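Local coordinates for phosphoribosylaminoimidazole carboxylase (Bombyx mori, PDB 4JA0), which probably catalyses two steps of de novo purine biosynthesis, carboxylating aminoimidazole ribonucleotide and then forming SAICAR from the carboxylated product, at residues K284-A289 with V296-T301; V325-A330 with L385-I390. All coordinates share one frame; numbering follows the deposited sequence.

Contact 1 of 2, residues K284-A289 with V296-T301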
ATOM      1  N   LYS A 284     -11.576  -8.533 -26.259  1.00  2.94           N
ATOM      2  CA  LYS A 284     -10.143  -8.354 -26.464  1.00  2.54           C
ATOM      3  C   LYS A 284      -9.372  -9.655 -26.277  1.00  5.17           C
ATOM      4  O   LYS A 284      -8.351  -9.879 -26.955  1.00 13.85           O
ATOM      5  CB  LYS A 284      -9.555  -7.296 -25.526  1.00  2.84           C
ATOM      6  CG  LYS A 284      -9.818  -5.870 -25.937  1.00  3.13           C
ATOM      7  CD  LYS A 284      -9.031  -4.925 -25.033  1.00  1.74           C
ATOM      8  CE  LYS A 284      -9.292  -3.468 -25.383  1.00 18.60           C
ATOM      9  NZ  LYS A 284      -8.283  -2.539 -24.778  1.00 43.12           N
ATOM     10  N   ILE A 285      -9.819 -10.484 -25.335  1.00  2.22           N
ATOM     11  CA  ILE A 285      -9.219 -11.795 -25.152  1.00  2.93           C
ATOM     12  C   ILE A 285      -9.565 -12.631 -26.348  1.00  5.71           C
ATOM     13  O   ILE A 285      -8.688 -13.235 -26.966  1.00  4.27           O
ATOM     14  CB  ILE A 285      -9.734 -12.521 -23.901  1.00  3.50           C
ATOM     15  CG1 ILE A 285      -9.457 -11.679 -22.652  1.00  2.58           C
ATOM     16  CG2 ILE A 285      -9.081 -13.898 -23.785  1.00  0.97           C
ATOM     17  CD1 ILE A 285      -9.927 -12.298 -21.386  1.00  2.00           C
ATOM     18  N   ALA A 286     -10.843 -12.628 -26.700  1.00  2.86           N
ATOM     19  CA  ALA A 286     -11.310 -13.456 -27.800  1.00  6.35           C
ATOM     20  C   ALA A 286     -10.552 -13.142 -29.092  1.00  9.32           C
ATOM     21  O   ALA A 286     -10.059 -14.056 -29.787  1.00  5.10           O
ATOM     22  CB  ALA A 286     -12.825 -13.273 -28.002  1.00  4.06           C
ATOM     23  N   LYS A 287     -10.430 -11.847 -29.378  1.00  5.24           N
ATOM     24  CA  LYS A 287      -9.837 -11.388 -30.624  1.00  4.51           C
ATOM     25  C   LYS A 287      -8.434 -11.916 -30.702  1.00  7.77           C
ATOM     26  O   LYS A 287      -8.035 -12.457 -31.716  1.00 10.71           O
ATOM     27  CB  LYS A 287      -9.831  -9.868 -30.669  1.00  2.53           C
ATOM     28  CG  LYS A 287      -9.219  -9.233 -31.880  1.00  4.57           C
ATOM     29  CD  LYS A 287      -9.911  -9.642 -33.136  1.00 34.61           C
ATOM     30  CE  LYS A 287      -9.251  -8.925 -34.268  1.00 43.20           C
ATOM     31  NZ  LYS A 287      -9.165  -7.481 -33.884  1.00 37.88           N
ATOM     32  N   ALA A 288      -7.708 -11.808 -29.600  1.00  6.69           N
ATOM     33  CA  ALA A 288      -6.328 -12.250 -29.559  1.00  4.85           C
ATOM     34  C   ALA A 288      -6.183 -13.759 -29.775  1.00  6.37           C
ATOM     35  O   ALA A 288      -5.281 -14.211 -30.478  1.00  7.25           O
ATOM     36  CB  ALA A 288      -5.703 -11.841 -28.246  1.00  1.29           C
ATOM     37  N   ALA A 289      -7.059 -14.532 -29.150  1.00  7.56           N
ATOM     38  CA  ALA A 289      -6.954 -15.976 -29.179  1.00  4.48           C
ATOM     39  C   ALA A 289      -7.341 -16.511 -30.535  1.00  8.82           C
ATOM     40  O   ALA A 289      -6.729 -17.458 -31.047  1.00  4.49           O
ATOM     41  CB  ALA A 289      -7.828 -16.580 -28.110  1.00  5.88           C
ATOM     42  N   VAL A 296     -12.979 -19.981 -29.320  1.00  4.10           N
ATOM     43  CA  VAL A 296     -13.291 -19.280 -28.105  1.00  3.28           C
ATOM     44  C   VAL A 296     -14.784 -19.105 -27.939  1.00  3.13           C
ATOM     45  O   VAL A 296     -15.455 -18.610 -28.843  1.00  2.05           O
ATOM     46  CB  VAL A 296     -12.646 -17.898 -28.137  1.00  3.55           C
ATOM     47  CG1 VAL A 296     -12.786 -17.190 -26.775  1.00  1.27           C
ATOM     48  CG2 VAL A 296     -11.225 -18.045 -28.540  1.00  2.37           C
ATOM     49  N   ASP A 297     -15.279 -19.457 -26.754  1.00  4.31           N
ATOM     50  CA  ASP A 297     -16.650 -19.165 -26.358  1.00  5.01           C
ATOM     51  C   ASP A 297     -16.646 -18.144 -25.236  1.00  3.78           C
ATOM     52  O   ASP A 297     -15.879 -18.263 -24.273  1.00  2.71           O
ATOM     53  CB  ASP A 297     -17.371 -20.416 -25.866  1.00  4.44           C
ATOM     54  CG  ASP A 297     -18.141 -21.100 -26.946  1.00 31.07           C
ATOM     55  OD1 ASP A 297     -18.383 -20.454 -27.990  1.00 57.88           O
ATOM     56  OD2 ASP A 297     -18.543 -22.265 -26.724  1.00 42.48           O
ATOM     57  N   LEU A 298     -17.504 -17.139 -25.367  1.00  3.67           N
ATOM     58  CA  LEU A 298     -17.711 -16.163 -24.309  1.00  1.61           C
ATOM     59  C   LEU A 298     -18.986 -16.515 -23.547  1.00  1.28           C
ATOM     60  O   LEU A 298     -20.059 -16.615 -24.140  1.00  4.56           O
ATOM     61  CB  LEU A 298     -17.832 -14.759 -24.897  1.00  0.92           C
ATOM     62  CG  LEU A 298     -16.616 -14.200 -25.634  1.00  1.93           C
ATOM     63  CD1 LEU A 298     -16.855 -12.755 -26.065  1.00  1.94           C
ATOM     64  CD2 LEU A 298     -15.368 -14.304 -24.768  1.00  1.40           C
ATOM     65  N   ARG A 299     -18.880 -16.698 -22.238  1.00  1.06           N
ATOM     66  CA  ARG A 299     -20.057 -17.018 -21.450  1.00  5.89           C
ATOM     67  C   ARG A 299     -20.216 -16.067 -20.267  1.00  2.41           C
ATOM     68  O   ARG A 299     -19.241 -15.577 -19.719  1.00  4.10           O
ATOM     69  CB  ARG A 299     -20.011 -18.474 -20.966  1.00  8.47           C
ATOM     70  CG  ARG A 299     -19.709 -19.482 -22.041  1.00  5.07           C
ATOM     71  CD  ARG A 299     -20.812 -19.512 -23.067  1.00  4.20           C
ATOM     72  NE  ARG A 299     -22.095 -19.700 -22.418  1.00  5.07           N
ATOM     73  CZ  ARG A 299     -22.659 -20.890 -22.219  1.00  8.12           C
ATOM     74  NH1 ARG A 299     -22.042 -21.995 -22.624  1.00  1.46           N
ATOM     75  NH2 ARG A 299     -23.832 -20.971 -21.599  1.00  9.60           N
ATOM     76  N   VAL A 300     -21.454 -15.809 -19.879  1.00  2.89           N
ATOM     77  CA  VAL A 300     -21.715 -14.970 -18.734  1.00  2.57           C
ATOM     78  C   VAL A 300     -22.312 -15.835 -17.629  1.00  1.01           C
ATOM     79  O   VAL A 300     -23.292 -16.520 -17.854  1.00  4.22           O
ATOM     80  CB  VAL A 300     -22.680 -13.809 -19.097  1.00  4.19           C
ATOM     81  CG1 VAL A 300     -22.985 -12.930 -17.868  1.00  2.33           C
ATOM     82  CG2 VAL A 300     -22.091 -12.966 -20.207  1.00  1.97           C
ATOM     83  N   THR A 301     -21.688 -15.818 -16.456  1.00  2.02           N
ATOM     84  CA  THR A 301     -22.182 -16.496 -15.261  1.00  4.40           C
ATOM     85  C   THR A 301     -21.448 -16.019 -14.015  1.00  5.36           C
ATOM     86  O   THR A 301     -20.255 -15.700 -14.057  1.00  5.19           O
ATOM     87  CB  THR A 301     -22.088 -18.037 -15.344  1.00  7.65           C
ATOM     88  OG1 THR A 301     -22.768 -18.619 -14.215  1.00 14.50           O
ATOM     89  CG2 THR A 301     -20.627 -18.500 -15.373  1.00  6.54           C
TER
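Val296 sets one methyl against each of two helix alanines, Ala286 and Ala289. Val296 CG1 reaches Ala286 CB at 4.1 Å. Val296 CG2 meets Ala289 CB at 3.7 Å. The fork is set by chi1 of -172°, which turns CG1 anti to the backbone N and leaves CG2 beside that N. Ala286 and Ala289 are three residues apart, so they lie on one face of the helix. Each offers a single methyl, and this short surface lets the backbones come close: the CA atoms of Ala286 and Val296 are 6.2 Å apart. Leu298 lies two residues along the strand. One branch of its side chain brings Leu298 CD2 to 4.2 Å from Ala286 CB. No hydrogen bond crosses the contact, and all four touching residues are buried. The strand backbone hydrogen-bonds to strand 267-273. Arg299 lies farther along the strand and forms a salt bridge with Asp417 of a second subunit. Helix 284-289 runs at 172° to strand 296-300, nearly antiparallel. Strand 267-273, helix 279-291 and strand 296-300 form a beta-alpha-beta unit, and the contact packs its helix on its second strand, here an outermost strand of the chain's parallel sheet.

Contact 2 of 2, residues V325-A330 with L385-I390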
ATOM      1  N   VAL A 325      -9.604 -25.085 -21.920  1.00  2.59           N
ATOM      2  CA  VAL A 325      -9.052 -24.045 -21.057  1.00  1.54           C
ATOM      3  C   VAL A 325     -10.123 -23.040 -20.674  1.00  0.99           C
ATOM      4  O   VAL A 325     -10.813 -22.511 -21.552  1.00  1.54           O
ATOM      5  CB  VAL A 325      -7.914 -23.304 -21.740  1.00  0.72           C
ATOM      6  CG1 VAL A 325      -7.497 -22.133 -20.893  1.00  1.01           C
ATOM      7  CG2 VAL A 325      -6.747 -24.228 -21.935  1.00  0.46           C
ATOM      8  N   PHE A 326     -10.258 -22.776 -19.373  1.00  1.84           N
ATOM      9  CA  PHE A 326     -11.174 -21.745 -18.867  1.00  1.41           C
ATOM     10  C   PHE A 326     -10.467 -20.447 -18.509  1.00  1.90           C
ATOM     11  O   PHE A 326      -9.454 -20.453 -17.799  1.00  0.74           O
ATOM     12  CB  PHE A 326     -11.907 -22.228 -17.628  1.00  1.12           C
ATOM     13  CG  PHE A 326     -12.805 -23.378 -17.876  1.00  2.54           C
ATOM     14  CD1 PHE A 326     -13.871 -23.256 -18.755  1.00  8.16           C
ATOM     15  CD2 PHE A 326     -12.611 -24.577 -17.210  1.00  2.81           C
ATOM     16  CE1 PHE A 326     -14.722 -24.328 -18.988  1.00  7.08           C
ATOM     17  CE2 PHE A 326     -13.465 -25.653 -17.427  1.00  6.75           C
ATOM     18  CZ  PHE A 326     -14.518 -25.531 -18.318  1.00  6.15           C
ATOM     19  N   ILE A 327     -11.020 -19.337 -18.981  1.00  0.74           N
ATOM     20  CA  ILE A 327     -10.541 -18.021 -18.571  1.00  1.84           C
ATOM     21  C   ILE A 327     -11.599 -17.338 -17.727  1.00  1.36           C
ATOM     22  O   ILE A 327     -12.754 -17.221 -18.158  1.00  0.89           O
ATOM     23  CB  ILE A 327     -10.160 -17.152 -19.784  1.00  2.21           C
ATOM     24  CG1 ILE A 327      -8.933 -17.774 -20.479  1.00  0.58           C
ATOM     25  CG2 ILE A 327      -9.905 -15.690 -19.358  1.00  0.51           C
ATOM     26  CD1 ILE A 327      -8.585 -17.140 -21.798  1.00  0.72           C
ATOM     27  N   ALA A 328     -11.204 -16.937 -16.512  1.00  1.46           N
ATOM     28  CA  ALA A 328     -12.126 -16.295 -15.567  1.00  1.75           C
ATOM     29  C   ALA A 328     -11.939 -14.795 -15.485  1.00  1.50           C
ATOM     30  O   ALA A 328     -10.896 -14.307 -15.013  1.00  0.78           O
ATOM     31  CB  ALA A 328     -12.000 -16.919 -14.176  1.00  0.78           C
ATOM     32  N   VAL A 329     -12.985 -14.081 -15.901  1.00  1.54           N
ATOM     33  CA  VAL A 329     -13.012 -12.621 -15.884  1.00  2.66           C
ATOM     34  C   VAL A 329     -14.044 -12.078 -14.886  1.00  1.43           C
ATOM     35  O   VAL A 329     -15.245 -12.072 -15.149  1.00  1.59           O
ATOM     36  CB  VAL A 329     -13.315 -12.067 -17.288  1.00  0.81           C
ATOM     37  CG1 VAL A 329     -13.356 -10.543 -17.274  1.00  2.31           C
ATOM     38  CG2 VAL A 329     -12.289 -12.557 -18.278  1.00  1.08           C
ATOM     39  N   ALA A 330     -13.570 -11.616 -13.741  1.00  2.42           N
ATOM     40  CA  ALA A 330     -14.478 -11.099 -12.716  1.00  2.74           C
ATOM     41  C   ALA A 330     -13.884  -9.872 -12.035  1.00  1.77           C
ATOM     42  O   ALA A 330     -12.806  -9.943 -11.436  1.00  2.68           O
ATOM     43  CB  ALA A 330     -14.808 -12.177 -11.690  1.00  0.56           C
ATOM     44  N   LEU A 385      -2.612 -15.560 -24.777  1.00  3.76           N
ATOM     45  CA  LEU A 385      -1.318 -16.172 -25.010  1.00  2.76           C
ATOM     46  C   LEU A 385      -1.089 -17.373 -24.085  1.00  2.86           C
ATOM     47  O   LEU A 385      -0.572 -18.402 -24.522  1.00  3.91           O
ATOM     48  CB  LEU A 385      -0.208 -15.125 -24.837  1.00 10.82           C
ATOM     49  CG  LEU A 385      -0.002 -14.065 -25.927  1.00 11.27           C
ATOM     50  CD1 LEU A 385       1.017 -13.037 -25.491  1.00 18.24           C
ATOM     51  CD2 LEU A 385       0.466 -14.711 -27.238  1.00  5.09           C
ATOM     52  N   MET A 386      -1.446 -17.243 -22.813  1.00  1.94           N
ATOM     53  CA  MET A 386      -1.348 -18.385 -21.899  1.00  6.74           C
ATOM     54  C   MET A 386      -2.201 -19.556 -22.401  1.00  7.23           C
ATOM     55  O   MET A 386      -1.752 -20.701 -22.413  1.00  7.31           O
ATOM     56  CB  MET A 386      -1.804 -18.005 -20.486  1.00  8.85           C
ATOM     57  CG  MET A 386      -0.703 -18.012 -19.455  1.00 25.13           C
ATOM     58  SD  MET A 386       0.252 -19.548 -19.339  1.00 38.07           S
ATOM     59  CE  MET A 386      -0.940 -20.518 -18.430  1.00 34.02           C
ATOM     60  N   ALA A 387      -3.433 -19.259 -22.807  1.00  5.91           N
ATOM     61  CA  ALA A 387      -4.336 -20.264 -23.353  1.00  2.41           C
ATOM     62  C   ALA A 387      -3.735 -20.888 -24.607  1.00  2.70           C
ATOM     63  O   ALA A 387      -3.776 -22.116 -24.794  1.00  3.96           O
ATOM     64  CB  ALA A 387      -5.692 -19.645 -23.651  1.00  1.04           C
ATOM     65  N   ALA A 388      -3.177 -20.043 -25.465  1.00  2.47           N
ATOM     66  CA  ALA A 388      -2.512 -20.527 -26.679  1.00  3.74           C
ATOM     67  C   ALA A 388      -1.320 -21.430 -26.378  1.00  1.87           C
ATOM     68  O   ALA A 388      -1.189 -22.505 -26.967  1.00  1.72           O
ATOM     69  CB  ALA A 388      -2.077 -19.364 -27.555  1.00  1.03           C
ATOM     70  N   GLN A 389      -0.489 -21.013 -25.430  1.00  1.64           N
ATOM     71  CA  GLN A 389       0.692 -21.781 -25.066  1.00  2.37           C
ATOM     72  C   GLN A 389       0.306 -23.149 -24.511  1.00  2.42           C
ATOM     73  O   GLN A 389       1.007 -24.138 -24.747  1.00  2.81           O
ATOM     74  CB  GLN A 389       1.550 -21.000 -24.058  1.00  1.80           C
ATOM     75  CG  GLN A 389       2.312 -19.821 -24.671  1.00  3.36           C
ATOM     76  CD  GLN A 389       2.864 -18.829 -23.641  1.00 10.62           C
ATOM     77  OE1 GLN A 389       2.473 -18.826 -22.471  1.00  7.22           O
ATOM     78  NE2 GLN A 389       3.764 -17.963 -24.091  1.00 26.22           N
ATOM     79  N   ILE A 390      -0.834 -23.215 -23.828  1.00  1.94           N
ATOM     80  CA  ILE A 390      -1.307 -24.474 -23.255  1.00  4.81           C
ATOM     81  C   ILE A 390      -1.801 -25.423 -24.352  1.00  3.50           C
ATOM     82  O   ILE A 390      -1.448 -26.605 -24.374  1.00  1.58           O
ATOM     83  CB  ILE A 390      -2.439 -24.225 -22.231  1.00  4.24           C
ATOM     84  CG1 ILE A 390      -1.861 -23.580 -20.965  1.00  2.49           C
ATOM     85  CG2 ILE A 390      -3.147 -25.531 -21.872  1.00  2.91           C
ATOM     86  CD1 ILE A 390      -2.869 -23.049 -20.019  1.00  0.00           C
TER
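Val325 meets both Ala387 and Ile390 on the helix, one with each methyl. Val325 CG1 reaches Ala387 CB at 4.1 Å. Val325 CG2 goes to Ile390 CG2 at 3.8 Å, and the two branched side chains pass each other at a slant. On the helix side, CG2 of Ile390 is the branch anti to its backbone N (its CG1 has chi1 -71°), and this is the methyl that meets Val325. The CA atoms nearest each other, those of Val325 and Ala387, are 6.5 Å apart. Phe326 does not touch the helix; its side chain packs on Val270 and Thr344, and its backbone bonds to Pro347 and Ile349. Ile327 comes back to the helix. The bond to its CB does not aim at the helix, but its extended chain, chi2 171°, carries Ile327 CD1 to 4.3 Å from Ala387 CB. That alanine methyl is thus touched by both Val325 and Ile327. Val329 packs on Cys282 and Ile285 of helix 279-291. The contact is wholly apolar and buried, with no hydrogen bond across it. Ile390 also touches Ile390 of a third subunit. Segment 385-390, on helix 380-391, runs nearly antiparallel to strand 325-329 (169°). Strand 323-329 lies between strands 267-273 and 348-350 in the parallel sheet. Helix 380-391 lies beside helix 279-291, and helix 396-420 packs on its Leu385 and Ala388.

How the contacts relate
Both contacts are buried and apolar, and each lays a helical segment nearly antiparallel on a strand of the same parallel sheet. They differ in place. Contact 1 uses strand 296-300, outermost in the chain's sheet, and joins neighbours in sequence. Contact 2 uses the inner strand 323-329 and a helical segment 55 residues on, so it ties distant parts of the domain together. Their centres are 9 Å apart, and they meet where Ile285 CG2 packs on Ile327 CD1 at 3.8 Å. Their outer neighbours also differ: the strand of contact 1 bonds to a second subunit through charge, while the helix of contact 2 packs on a third.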